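Local coordinates for lipoteichoic acid primase (Listeria monocytogenes, PDB 4UOP), which belongs to the sulfatase-like family of enzymes and holds a magnesium ion in its extracellular catalytic domain, at residues B[41-46]-B[364-369]; B[100-105]-B[336-341]; B[134-139]-B[167-172]; B[307-312]-B[386-391]; B[357-362]-B[426-431]. One frame throughout, in Å; residues are numbered along the deposited sequence.

Interaction 1 of 5, residues B[41-46]-B[364-369]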
# COMPACT_ATOMS: atom_id res chain seq x y z
N LYS B 41 -23.70 5.19 5.90
CA LYS B 41 -22.87 5.61 7.03
C LYS B 41 -23.68 5.61 8.32
O LYS B 41 -23.18 5.24 9.37
CB LYS B 41 -22.26 6.99 6.79
CG LYS B 41 -21.19 7.35 7.82
CD LYS B 41 -20.38 8.56 7.42
CE LYS B 41 -19.18 8.79 8.34
NZ LYS B 41 -18.46 10.04 7.96
N GLY B 42 -24.94 6.02 8.24
CA GLY B 42 -25.85 5.92 9.36
C GLY B 42 -25.59 6.90 10.48
O GLY B 42 -26.02 6.66 11.59
N VAL B 43 -24.89 8.00 10.20
CA VAL B 43 -24.66 9.02 11.22
C VAL B 43 -25.76 10.06 11.10
O VAL B 43 -26.05 10.52 10.01
CB VAL B 43 -23.28 9.69 11.06
CG1 VAL B 43 -23.14 10.86 12.01
CG2 VAL B 43 -22.18 8.68 11.31
N SER B 44 -26.38 10.42 12.22
CA SER B 44 -27.51 11.32 12.19
C SER B 44 -26.99 12.76 12.14
O SER B 44 -26.25 13.19 13.03
CB SER B 44 -28.39 11.08 13.42
OG SER B 44 -29.51 11.95 13.42
N VAL B 45 -27.39 13.50 11.11
CA VAL B 45 -26.98 14.90 10.92
C VAL B 45 -28.20 15.80 10.97
O VAL B 45 -29.18 15.53 10.30
CB VAL B 45 -26.25 15.09 9.58
CG1 VAL B 45 -25.66 16.49 9.46
CG2 VAL B 45 -25.15 14.05 9.43
N LYS B 46 -28.14 16.88 11.73
CA LYS B 46 -29.29 17.78 11.88
C LYS B 46 -29.78 18.30 10.53
O LYS B 46 -28.99 18.81 9.75
CB LYS B 46 -28.94 18.95 12.78
CG LYS B 46 -28.59 18.56 14.20
CD LYS B 46 -28.40 19.78 15.10
CE LYS B 46 -29.70 20.55 15.28
NZ LYS B 46 -29.65 21.44 16.47
N LEU B 364 -20.00 19.35 13.11
CA LEU B 364 -20.64 20.27 14.05
C LEU B 364 -22.16 20.05 14.13
O LEU B 364 -22.84 20.72 14.92
CB LEU B 364 -20.34 21.72 13.69
CG LEU B 364 -18.85 22.10 13.66
CD1 LEU B 364 -18.69 23.55 13.28
CD2 LEU B 364 -18.19 21.80 14.98
N ASN B 365 -22.68 19.13 13.34
CA ASN B 365 -24.12 18.85 13.34
C ASN B 365 -24.46 17.38 13.48
O ASN B 365 -25.54 16.93 13.10
CB ASN B 365 -24.75 19.44 12.09
CG ASN B 365 -25.00 20.91 12.26
OD1 ASN B 365 -25.84 21.31 13.06
ND2 ASN B 365 -24.22 21.73 11.56
N SER B 366 -23.56 16.64 14.08
CA SER B 366 -23.79 15.25 14.41
C SER B 366 -23.13 14.98 15.74
O SER B 366 -22.32 15.78 16.22
CB SER B 366 -23.22 14.35 13.31
OG SER B 366 -21.85 14.60 13.09
N SER B 367 -23.50 13.88 16.37
CA SER B 367 -22.92 13.51 17.65
C SER B 367 -22.42 12.09 17.71
O SER B 367 -21.77 11.74 18.68
CB SER B 367 -23.92 13.75 18.79
OG SER B 367 -23.97 15.14 19.09
N ASN B 368 -22.70 11.29 16.68
CA ASN B 368 -22.34 9.88 16.67
C ASN B 368 -21.47 9.52 15.47
O ASN B 368 -21.51 8.41 14.96
CB ASN B 368 -23.61 8.99 16.71
CG ASN B 368 -24.58 9.28 15.57
OD1 ASN B 368 -24.52 10.34 14.93
ND2 ASN B 368 -25.50 8.35 15.32
N ASN B 369 -20.66 10.48 15.01
CA ASN B 369 -19.78 10.22 13.87
C ASN B 369 -18.73 9.16 14.21
O ASN B 369 -18.42 8.94 15.38
CB ASN B 369 -19.13 11.52 13.40
CG ASN B 369 -18.44 11.39 12.06
OD1 ASN B 369 -18.88 10.65 11.18
ND2 ASN B 369 -17.35 12.12 11.89
O HOH W 1 -26.03 12.91 15.80

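Interaction 2 of 5, residues B[100-105]-B[336-341]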
# COMPACT_ATOMS: atom_id res chain seq x y z
N PHE B 100 -9.04 12.33 13.60
CA PHE B 100 -8.17 11.25 13.12
C PHE B 100 -7.72 11.39 11.68
O PHE B 100 -8.44 11.89 10.83
CB PHE B 100 -8.88 9.91 13.26
CG PHE B 100 -9.24 9.56 14.66
CD1 PHE B 100 -8.29 8.97 15.50
CD2 PHE B 100 -10.51 9.82 15.16
CE1 PHE B 100 -8.63 8.62 16.79
CE2 PHE B 100 -10.84 9.48 16.46
CZ PHE B 100 -9.90 8.89 17.28
N GLN B 101 -6.48 10.95 11.42
CA GLN B 101 -5.98 10.82 10.07
C GLN B 101 -6.79 9.75 9.31
O GLN B 101 -7.22 8.78 9.91
CB GLN B 101 -4.50 10.40 10.09
CG GLN B 101 -4.22 9.07 10.76
CD GLN B 101 -2.77 8.65 10.68
OE1 GLN B 101 -1.90 9.30 11.25
NE2 GLN B 101 -2.49 7.55 9.99
N THR B 102 -6.98 9.96 8.02
CA THR B 102 -7.58 8.98 7.15
C THR B 102 -6.69 8.88 5.92
O THR B 102 -6.96 9.50 4.88
CB THR B 102 -9.03 9.37 6.74
OG1 THR B 102 -9.07 10.65 6.10
CG2 THR B 102 -9.94 9.38 7.96
N VAL B 103 -5.61 8.12 6.05
CA VAL B 103 -4.60 8.02 5.00
C VAL B 103 -4.32 6.57 4.69
O VAL B 103 -4.77 5.68 5.40
CB VAL B 103 -3.30 8.78 5.35
CG1 VAL B 103 -3.58 10.25 5.59
CG2 VAL B 103 -2.60 8.19 6.55
N SER B 104 -3.56 6.34 3.62
CA SER B 104 -3.27 5.00 3.15
C SER B 104 -1.79 4.90 2.72
O SER B 104 -0.91 5.20 3.52
CB SER B 104 -4.23 4.70 1.99
OG SER B 104 -4.02 3.40 1.54
N LYS B 105 -1.54 4.54 1.46
CA LYS B 105 -0.20 4.24 0.95
C LYS B 105 0.72 5.45 0.88
O LYS B 105 1.92 5.36 1.13
CB LYS B 105 -0.32 3.69 -0.49
CG LYS B 105 -0.21 2.18 -0.62
CD LYS B 105 -0.50 1.67 -2.05
CE LYS B 105 0.81 1.42 -2.81
NZ LYS B 105 0.71 1.41 -4.30
N GLY B 336 -14.04 13.18 14.31
CA GLY B 336 -13.95 13.45 12.91
C GLY B 336 -12.65 12.93 12.34
O GLY B 336 -11.73 12.57 13.08
N GLY B 337 -12.61 12.87 11.02
CA GLY B 337 -11.40 12.55 10.28
C GLY B 337 -11.24 13.50 9.11
O GLY B 337 -12.10 14.36 8.86
N GLU B 338 -10.13 13.37 8.40
CA GLU B 338 -9.84 14.29 7.31
C GLU B 338 -10.97 14.32 6.26
O GLU B 338 -11.26 15.37 5.72
CB GLU B 338 -8.49 14.00 6.69
CG GLU B 338 -7.36 14.56 7.55
CD GLU B 338 -6.03 13.86 7.40
OE1 GLU B 338 -5.98 12.63 7.12
OE2 GLU B 338 -5.01 14.55 7.62
N ILE B 339 -11.60 13.20 6.01
CA ILE B 339 -12.74 13.18 5.07
C ILE B 339 -13.92 14.07 5.49
O ILE B 339 -14.79 14.36 4.66
CB ILE B 339 -13.29 11.76 4.83
CG1 ILE B 339 -13.69 11.09 6.14
CG2 ILE B 339 -12.28 10.94 4.05
CD1 ILE B 339 -14.60 9.91 5.94
N ASP B 340 -13.98 14.43 6.76
CA ASP B 340 -15.08 15.25 7.30
C ASP B 340 -14.88 16.76 7.16
O ASP B 340 -15.79 17.53 7.45
CB ASP B 340 -15.32 14.90 8.77
CG ASP B 340 -15.66 13.42 8.97
OD1 ASP B 340 -16.53 12.91 8.22
OD2 ASP B 340 -15.03 12.75 9.83
N ILE B 341 -13.68 17.19 6.76
CA ILE B 341 -13.41 18.62 6.71
C ILE B 341 -14.30 19.35 5.69
O ILE B 341 -14.85 20.41 6.02
CB ILE B 341 -11.91 18.92 6.50
CG1 ILE B 341 -11.15 18.49 7.77
CG2 ILE B 341 -11.71 20.40 6.22
CD1 ILE B 341 -9.63 18.62 7.70

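Interaction 3 of 5, residues B[134-139]-B[167-172]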
# COMPACT_ATOMS: atom_id res chain seq x y z
N ARG B 134 -9.00 12.28 -13.96
CA ARG B 134 -10.45 12.39 -13.85
C ARG B 134 -10.90 13.81 -13.55
O ARG B 134 -10.10 14.67 -13.15
CB ARG B 134 -10.99 11.47 -12.75
CG ARG B 134 -10.53 10.02 -12.81
CD ARG B 134 -10.73 9.37 -14.18
NE ARG B 134 -10.19 8.01 -14.17
CZ ARG B 134 -10.87 6.90 -13.89
NH1 ARG B 134 -12.17 6.93 -13.60
NH2 ARG B 134 -10.24 5.73 -13.90
N VAL B 135 -12.19 14.05 -13.77
CA VAL B 135 -12.84 15.27 -13.32
C VAL B 135 -13.44 14.91 -11.96
O VAL B 135 -14.44 14.19 -11.88
CB VAL B 135 -13.94 15.73 -14.28
CG1 VAL B 135 -14.57 17.04 -13.80
CG2 VAL B 135 -13.38 15.90 -15.69
N ILE B 136 -12.82 15.42 -10.90
CA ILE B 136 -13.17 15.01 -9.56
C ILE B 136 -13.99 16.08 -8.85
O ILE B 136 -13.50 17.19 -8.65
CB ILE B 136 -11.90 14.68 -8.73
CG1 ILE B 136 -11.00 13.68 -9.48
CG2 ILE B 136 -12.29 14.10 -7.38
CD1 ILE B 136 -9.64 13.46 -8.85
N PRO B 137 -15.24 15.75 -8.45
CA PRO B 137 -15.98 16.66 -7.60
C PRO B 137 -15.23 16.89 -6.30
O PRO B 137 -14.62 15.97 -5.76
CB PRO B 137 -17.30 15.93 -7.35
CG PRO B 137 -17.41 14.93 -8.46
CD PRO B 137 -16.00 14.52 -8.74
N SER B 138 -15.26 18.12 -5.80
CA SER B 138 -14.35 18.49 -4.74
C SER B 138 -14.73 19.78 -4.07
O SER B 138 -15.63 20.51 -4.51
CB SER B 138 -12.95 18.63 -5.30
OG SER B 138 -12.81 19.85 -5.99
N MET B 139 -14.03 20.06 -2.98
CA MET B 139 -14.18 21.31 -2.25
C MET B 139 -13.77 22.52 -3.09
O MET B 139 -14.53 23.48 -3.16
CB MET B 139 -13.40 21.26 -0.91
CG MET B 139 -13.32 22.57 -0.17
SD MET B 139 -13.19 22.39 1.61
CE MET B 139 -11.64 21.49 1.75
N TYR B 167 -4.10 18.41 -8.92
CA TYR B 167 -4.67 19.70 -8.54
C TYR B 167 -5.68 20.23 -9.58
O TYR B 167 -6.76 20.67 -9.19
CB TYR B 167 -3.57 20.70 -8.18
CG TYR B 167 -2.83 20.41 -6.88
CD1 TYR B 167 -3.41 19.69 -5.83
CD2 TYR B 167 -1.54 20.89 -6.69
CE1 TYR B 167 -2.72 19.46 -4.65
CE2 TYR B 167 -0.86 20.66 -5.52
CZ TYR B 167 -1.45 19.94 -4.51
OH TYR B 167 -0.76 19.72 -3.34
N PRO B 168 -5.36 20.14 -10.89
CA PRO B 168 -6.36 20.38 -11.96
C PRO B 168 -7.54 19.42 -11.92
O PRO B 168 -8.67 19.85 -12.14
CB PRO B 168 -5.56 20.14 -13.25
CG PRO B 168 -4.15 20.39 -12.88
CD PRO B 168 -4.00 20.06 -11.43
N ALA B 169 -7.29 18.14 -11.63
CA ALA B 169 -8.35 17.16 -11.52
C ALA B 169 -9.40 17.55 -10.49
O ALA B 169 -10.60 17.33 -10.72
CB ALA B 169 -7.79 15.78 -11.19
N VAL B 170 -8.98 18.09 -9.35
CA VAL B 170 -9.95 18.52 -8.33
C VAL B 170 -10.43 19.94 -8.54
O VAL B 170 -11.27 20.42 -7.79
CB VAL B 170 -9.45 18.33 -6.87
CG1 VAL B 170 -9.30 16.86 -6.54
CG2 VAL B 170 -8.16 19.09 -6.59
N GLY B 171 -9.90 20.63 -9.54
CA GLY B 171 -10.43 21.93 -9.93
C GLY B 171 -9.87 23.12 -9.17
O GLY B 171 -10.54 24.14 -9.09
N PHE B 172 -8.66 23.01 -8.63
CA PHE B 172 -7.96 24.20 -8.15
C PHE B 172 -7.70 25.10 -9.35
O PHE B 172 -7.27 24.62 -10.40
CB PHE B 172 -6.63 23.86 -7.44
CG PHE B 172 -6.77 23.53 -5.97
CD1 PHE B 172 -7.06 24.52 -5.04
CD2 PHE B 172 -6.58 22.24 -5.51
CE1 PHE B 172 -7.20 24.22 -3.71
CE2 PHE B 172 -6.70 21.93 -4.17
CZ PHE B 172 -7.01 22.93 -3.26

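Interaction 4 of 5, residues B[307-312]-B[386-391]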
# COMPACT_ATOMS: atom_id res chain seq x y z
N LEU B 307 -5.96 8.13 24.44
CA LEU B 307 -6.81 6.99 24.18
C LEU B 307 -5.97 5.73 24.47
O LEU B 307 -4.89 5.53 23.89
CB LEU B 307 -7.29 6.99 22.74
CG LEU B 307 -7.85 8.30 22.19
CD1 LEU B 307 -8.34 8.09 20.76
CD2 LEU B 307 -8.94 8.90 23.06
N LYS B 308 -6.46 4.90 25.37
CA LYS B 308 -5.73 3.69 25.74
C LYS B 308 -6.09 2.57 24.79
O LYS B 308 -6.56 1.50 25.21
CB LYS B 308 -6.00 3.32 27.21
CG LYS B 308 -5.43 4.33 28.19
CD LYS B 308 -5.60 3.87 29.63
CE LYS B 308 -5.46 5.02 30.61
NZ LYS B 308 -5.65 4.57 32.02
N ALA B 309 -5.87 2.82 23.50
CA ALA B 309 -6.06 1.85 22.46
C ALA B 309 -5.12 2.25 21.35
O ALA B 309 -4.96 3.44 21.09
CB ALA B 309 -7.50 1.87 21.98
N GLU B 310 -4.46 1.29 20.73
CA GLU B 310 -3.60 1.59 19.59
C GLU B 310 -4.11 0.86 18.35
O GLU B 310 -4.63 -0.25 18.45
CB GLU B 310 -2.12 1.30 19.88
CG GLU B 310 -1.47 2.22 20.93
CD GLU B 310 -1.00 3.61 20.44
OE1 GLU B 310 -1.48 4.18 19.41
OE2 GLU B 310 -0.11 4.17 21.15
N PRO B 311 -3.99 1.49 17.17
CA PRO B 311 -3.25 2.74 16.95
C PRO B 311 -4.06 4.03 17.14
O PRO B 311 -3.61 5.09 16.69
CB PRO B 311 -2.82 2.60 15.50
CG PRO B 311 -3.97 1.90 14.87
CD PRO B 311 -4.46 0.92 15.90
N ALA B 312 -5.21 3.94 17.81
CA ALA B 312 -6.09 5.08 17.99
C ALA B 312 -5.36 6.28 18.54
O ALA B 312 -5.52 7.39 18.02
CB ALA B 312 -7.27 4.72 18.89
N SER B 386 -15.83 6.88 21.68
CA SER B 386 -15.55 6.15 22.91
C SER B 386 -14.82 4.83 22.74
O SER B 386 -14.35 4.27 23.74
CB SER B 386 -16.87 5.90 23.65
OG SER B 386 -17.66 4.99 22.91
N TYR B 387 -14.70 4.30 21.52
CA TYR B 387 -14.00 3.03 21.32
C TYR B 387 -13.51 2.85 19.89
O TYR B 387 -13.96 3.55 18.99
CB TYR B 387 -14.88 1.85 21.73
CG TYR B 387 -15.98 1.52 20.74
CD1 TYR B 387 -17.22 2.12 20.83
CD2 TYR B 387 -15.76 0.62 19.71
CE1 TYR B 387 -18.22 1.84 19.91
CE2 TYR B 387 -16.75 0.33 18.79
CZ TYR B 387 -17.98 0.94 18.90
OH TYR B 387 -18.97 0.65 18.00
N MET B 388 -12.56 1.94 19.72
CA MET B 388 -12.11 1.52 18.40
C MET B 388 -12.44 0.05 18.19
O MET B 388 -12.44 -0.74 19.14
CB MET B 388 -10.60 1.76 18.20
CG MET B 388 -9.63 0.92 19.00
SD MET B 388 -8.00 0.88 18.19
CE MET B 388 -8.28 -0.30 16.89
N TYR B 389 -12.78 -0.30 16.96
CA TYR B 389 -12.99 -1.69 16.59
C TYR B 389 -12.00 -2.08 15.50
O TYR B 389 -11.74 -1.32 14.58
CB TYR B 389 -14.42 -1.95 16.11
CG TYR B 389 -14.52 -3.35 15.60
CD1 TYR B 389 -14.58 -4.41 16.49
CD2 TYR B 389 -14.48 -3.63 14.24
CE1 TYR B 389 -14.63 -5.72 16.04
CE2 TYR B 389 -14.53 -4.94 13.78
CZ TYR B 389 -14.61 -5.98 14.68
OH TYR B 389 -14.64 -7.28 14.24
N GLN B 390 -11.46 -3.30 15.61
CA GLN B 390 -10.59 -3.86 14.58
C GLN B 390 -10.95 -5.34 14.39
O GLN B 390 -10.94 -6.11 15.35
CB GLN B 390 -9.13 -3.73 15.01
CG GLN B 390 -8.12 -4.11 13.95
CD GLN B 390 -6.68 -4.00 14.45
OE1 GLN B 390 -5.81 -4.80 14.08
NE2 GLN B 390 -6.42 -3.01 15.30
N PRO B 391 -11.28 -5.74 13.15
CA PRO B 391 -11.55 -7.16 12.92
C PRO B 391 -10.27 -7.97 12.86
O PRO B 391 -9.17 -7.40 12.82
CB PRO B 391 -12.25 -7.16 11.57
CG PRO B 391 -11.67 -5.99 10.86
CD PRO B 391 -11.44 -4.94 11.92

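Interaction 5 of 5, residues B[357-362]-B[426-431]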
# COMPACT_ATOMS: atom_id res chain seq x y z
N ILE B 357 -21.70 13.68 -3.83
CA ILE B 357 -21.47 12.57 -2.93
C ILE B 357 -20.32 12.95 -1.98
O ILE B 357 -19.27 13.41 -2.43
CB ILE B 357 -21.17 11.29 -3.72
CG1 ILE B 357 -22.47 10.79 -4.38
CG2 ILE B 357 -20.62 10.21 -2.81
CD1 ILE B 357 -22.26 9.90 -5.58
N MET B 358 -20.56 12.83 -0.69
CA MET B 358 -19.54 13.06 0.34
C MET B 358 -19.60 11.90 1.32
O MET B 358 -20.67 11.57 1.85
CB MET B 358 -19.77 14.40 1.07
CG MET B 358 -19.58 15.66 0.21
SD MET B 358 -19.68 17.19 1.17
CE MET B 358 -21.37 17.12 1.82
N PHE B 359 -18.45 11.26 1.57
CA PHE B 359 -18.39 10.17 2.53
C PHE B 359 -18.14 10.68 3.94
O PHE B 359 -18.36 9.97 4.90
CB PHE B 359 -17.35 9.14 2.11
CG PHE B 359 -17.76 8.37 0.91
CD1 PHE B 359 -17.62 8.90 -0.36
CD2 PHE B 359 -18.39 7.14 1.05
CE1 PHE B 359 -18.05 8.20 -1.48
CE2 PHE B 359 -18.82 6.43 -0.07
CZ PHE B 359 -18.65 6.96 -1.33
N GLY B 360 -17.69 11.92 4.04
CA GLY B 360 -17.56 12.59 5.33
C GLY B 360 -18.87 13.14 5.81
O GLY B 360 -19.86 13.15 5.07
N THR B 361 -18.85 13.62 7.05
CA THR B 361 -20.01 14.15 7.75
C THR B 361 -19.67 15.52 8.36
O THR B 361 -18.54 15.76 8.80
CB THR B 361 -20.42 13.17 8.87
OG1 THR B 361 -20.66 11.88 8.30
CG2 THR B 361 -21.66 13.64 9.60
N ASP B 362 -20.65 16.40 8.40
CA ASP B 362 -20.54 17.68 9.08
C ASP B 362 -20.41 17.42 10.58
O ASP B 362 -21.37 17.07 11.27
CB ASP B 362 -21.76 18.55 8.76
CG ASP B 362 -21.80 19.86 9.52
OD1 ASP B 362 -20.86 20.18 10.29
OD2 ASP B 362 -22.79 20.59 9.34
N GLN B 426 -16.15 0.18 0.01
CA GLN B 426 -16.51 -0.38 -1.30
C GLN B 426 -17.13 0.68 -2.21
O GLN B 426 -16.73 0.84 -3.36
CB GLN B 426 -17.49 -1.54 -1.15
CG GLN B 426 -16.88 -2.80 -0.57
CD GLN B 426 -17.94 -3.79 -0.09
OE1 GLN B 426 -19.08 -3.80 -0.58
NE2 GLN B 426 -17.57 -4.63 0.88
N TYR B 427 -18.13 1.37 -1.68
CA TYR B 427 -18.82 2.41 -2.43
C TYR B 427 -17.89 3.55 -2.83
O TYR B 427 -17.92 4.00 -3.97
CB TYR B 427 -20.00 2.96 -1.63
CG TYR B 427 -21.29 2.19 -1.85
CD1 TYR B 427 -21.34 0.81 -1.69
CD2 TYR B 427 -22.46 2.86 -2.19
CE1 TYR B 427 -22.53 0.11 -1.89
CE2 TYR B 427 -23.65 2.17 -2.38
CZ TYR B 427 -23.68 0.79 -2.23
OH TYR B 427 -24.87 0.11 -2.42
N SER B 428 -17.05 4.02 -1.90
CA SER B 428 -16.09 5.07 -2.22
C SER B 428 -15.14 4.62 -3.33
O SER B 428 -14.92 5.36 -4.29
CB SER B 428 -15.30 5.51 -0.97
OG SER B 428 -14.37 6.53 -1.29
N ASP B 429 -14.59 3.41 -3.22
CA ASP B 429 -13.69 2.90 -4.26
C ASP B 429 -14.40 2.82 -5.61
O ASP B 429 -13.85 3.21 -6.64
CB ASP B 429 -13.12 1.52 -3.89
CG ASP B 429 -12.18 1.56 -2.68
OD1 ASP B 429 -11.76 2.66 -2.25
OD2 ASP B 429 -11.89 0.48 -2.13
N SER B 430 -15.64 2.34 -5.61
CA SER B 430 -16.41 2.21 -6.86
C SER B 430 -16.75 3.58 -7.46
O SER B 430 -16.60 3.81 -8.66
CB SER B 430 -17.68 1.40 -6.61
OG SER B 430 -18.57 1.49 -7.71
N TYR B 431 -17.20 4.48 -6.60
CA TYR B 431 -17.53 5.84 -7.02
C TYR B 431 -16.33 6.54 -7.66
O TYR B 431 -16.45 7.15 -8.73
CB TYR B 431 -18.05 6.62 -5.82
CG TYR B 431 -18.10 8.10 -6.03
CD1 TYR B 431 -19.07 8.67 -6.85
CD2 TYR B 431 -17.18 8.94 -5.42
CE1 TYR B 431 -19.11 10.04 -7.06
CE2 TYR B 431 -17.21 10.30 -5.62
CZ TYR B 431 -18.18 10.85 -6.43
OH TYR B 431 -18.20 12.21 -6.62

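Interaction 1 of 5, residues B[41-46]-B[364-369]
Asn-368 turns OD1 toward Val-43 and Ser-44 because its CG lies between its own backbone N and carbonyl carbon (chi1 57°), while Val-43, with CG1 opposite its backbone N (chi1 173°), turns that methyl to the same amide. Val-43 CG1 lies 3.3 Å from Asn-368 OD1, and its other methyl, CG2, rests near the CA of Asn-369. The oxygen Asn-368 OD1 also takes the backbone N of Ser-44 at 3.3 Å, in the carbonyl plane and on a lone pair. A water donates to it at 3.1 Å. The same water donates to Ser-44 O at 2.8 Å and accepts from Ser-367 N; two donors thus grip Asn-368 OD1, which should restrain the rotation of the amide. Here the chain has just left helix 34-41 at Gly-42, whose positive phi turns it into the loop leading to strand 59-65 of the large mixed sheet of the sulfatase-like fold; the partner loop runs from helix 341-348 to strand 371-373, an outermost strand of the smaller antiparallel sheet. Farther on, Lys-46 N donates to Asn-365 O at 2.9 Å, nearly straight at 163°, and a CA-H of Val-45 meets this carbonyl oxygen too. The aliphatic part of Lys-46 crosses the Asn-365 side chain at about a right angle, CD 3.6 Å from OD1, before NZ reaches its salt bridge with Asp-50; Asn-365 OD1 accepts from Asp-50 N. At the other end, NZ of extended Lys-41, less surely placed, makes a weak and doubtful bond to Asn-369 OD1; it also bonds Thr-361 OG1 and Phe-359 O.

Interaction 2 of 5, residues B[100-105]-B[336-341]
Phe-100 and Gly-337 form a parallel beta bridge in the mixed sheet of the sulfatase-like fold, at the point where strand 94-100 ends beside strand 336-337. Phe-100 N donates to Gly-336 O at 2.8 Å, and Glu-338 N returns a weak bond to Phe-100 O. The CA of Gly-337 comes within 3.1 Å of that same carbonyl oxygen, a CA-H...O contact. Beyond the bridge a side chain takes over from the backbone: the extended Glu-338 sends OE1 to Thr-102 N, 3.0 Å away and almost straight at 171°, although the donor stands 31° out of the carboxylate plane on the anti side. Thr-102 slides past it in the opposite direction, its OG1 3.5 Å from Glu-338 CB. In the next shell, Ala-111, Ser-114 and Val-115 of helix 107-117 pack on Glu-338, and this helix carries the magnesium ligand Thr-108. Gln-101 OE1 accepts from the N of His-286, which follows the magnesium ligand His-285, while the Phe-100 ring stacks with Phe-383. The turn after the bridge is tied by Asp-340, whose OD2 takes Gly-337 N at 2.7 Å, again on the anti side of a carboxylate.

Interaction 3 of 5, residues B[134-139]-B[167-172]
Ala-169 O, at the end of helix 163-169, is gripped from across the contact by the backbone N of Ile-136 at 2.9 Å, with an N-H...O angle of 163° and the donor tilted from the carbonyl plane; a weak bond from Arg-141 NH2 reaches the same oxygen. Around this bond the side chain of Ile-136 spreads over the helix end. Its CD1 lies 3.8 Å from Ala-169 CB, and its CB 4.0 Å from Val-170 CG1, the two branched chains lying aslant. CG1 opposite the carbonyl carbon (chi1 -52°) is what brings CD1 to the alanine methyl. Arg-134 O sits 3.2 Å from that methyl, buried and with no polar partner in the model, while the guanidinium of Arg-134 turns elsewhere, NH1 meeting the carbonyls of Asn-433 and Leu-435. Ser-138 OG approaches Val-170 O so closely that the length of their bond is doubtful; this hydroxyl also caps Arg-141 N. Gly-171, at positive phi, lets Phe-172 N reach back to Tyr-167 O at 3.1 Å and Gly-171 N to Pro-168 O. A Schellman motif closing helix 163-169 is thus set against the N-cap serine that opens helix 139-144.

Interaction 4 of 5, residues B[307-312]-B[386-391]
Met-388 plugs into the bend of the loop 307-312, its CB pointing from strand 387-390 toward that loop. From CB the chain passes to CG, which lies between the backbone N and the carbonyl carbon (chi1 68°) and so comes alongside the methyl of Ala-309, with Met-388 CG 3.8 Å from Ala-309 CB. The sulfur comes next: Met-388 SD lies 3.6 Å from the carbonyl oxygen of Glu-310 and 4.0 Å from Ala-312 CB, with the methyl of Ala-309 also beside it. At the last torsion Met-388 bends (chi3 -78°), bringing its CE to 4.1 Å from Pro-311 CD, the two side chains crossing at about a right angle. The cis peptide bond before Pro-311 puts Glu-310 O and Pro-311 CD on the same side, and both meet the end of the methionine. Two residues on, Gln-390 brings its NE2 to the same CD from a looser 4.4 Å. Phe-383 of the adjoining strand packs on both Met-388 and Ala-312. Tyr-387 and Tyr-389 point the other way, onto Val-414 of helix 412-433. This is the ordinary alternation of a beta strand, here the middle one of a five-stranded antiparallel sheet packed on one face by loop 307-312 and on the other by helix 412-433.

Interaction 5 of 5, residues B[357-362]-B[426-431]
Tyr-427 meets Phe-359 through its CB, which lies in the plane of the phenylalanine ring at its edge, 4.0 Å from CE2; the tyrosine ring itself leads away toward Ile-40. Ser-428 comes next and sits over a face of the same ring. Its CB stands 3.7 Å from the Phe-359 ring centroid and 13° off the normal, a CH-pi contact, and its CA is 3.3 Å from Phe-359 CZ. The serine hydroxyl, opposite its backbone N (chi1 180°), is carried past the ring to bond with the N of Phe-120. One turn after Tyr-427 the helix offers Tyr-431, whose CD2 lies near the plane of the Phe-359 ring at its edge, 4.1 Å from CE1. Its own ring receives Ile-357 on one face: Ile-357 CG2 hangs 4.3 Å from the centroid, only 4° off the normal, while Ile-357 CD1 reaches 3.5 Å from Tyr-431 CE1. The contact is thus aromatic and aliphatic, lying along one side of helix 412-433. Val-37 of helix 34-41 touches both Ile-357 and Phe-359, Pro-137 packs on Tyr-431, and the backbone of Phe-359 bonds with Ser-118, just beyond helix 107-117.

How the interactions relate
Read from the N terminus, interaction 1 opens first, at 41-46, and its long loop holds interaction 2, within which interaction 3 closes a short loop holding helix 139-144, strand 149-153 and most of helix 163-169. Interaction 4 starts at 307-312, before interaction 2 closes at 336-341, and ends after interaction 1 has closed, so it crosses both. Interaction 5 opens once interaction 2 is shut and crosses interactions 1 and 4. Asp-340 of interaction 2 binds Thr-361 N of interaction 5, Phe-100 packs on Leu-307, and Pro-137 meets Tyr-431. Together the contacts tie the N-terminal helix, the mixed sheet, the smaller antiparallel sheet and the late helix 412-433 into one body.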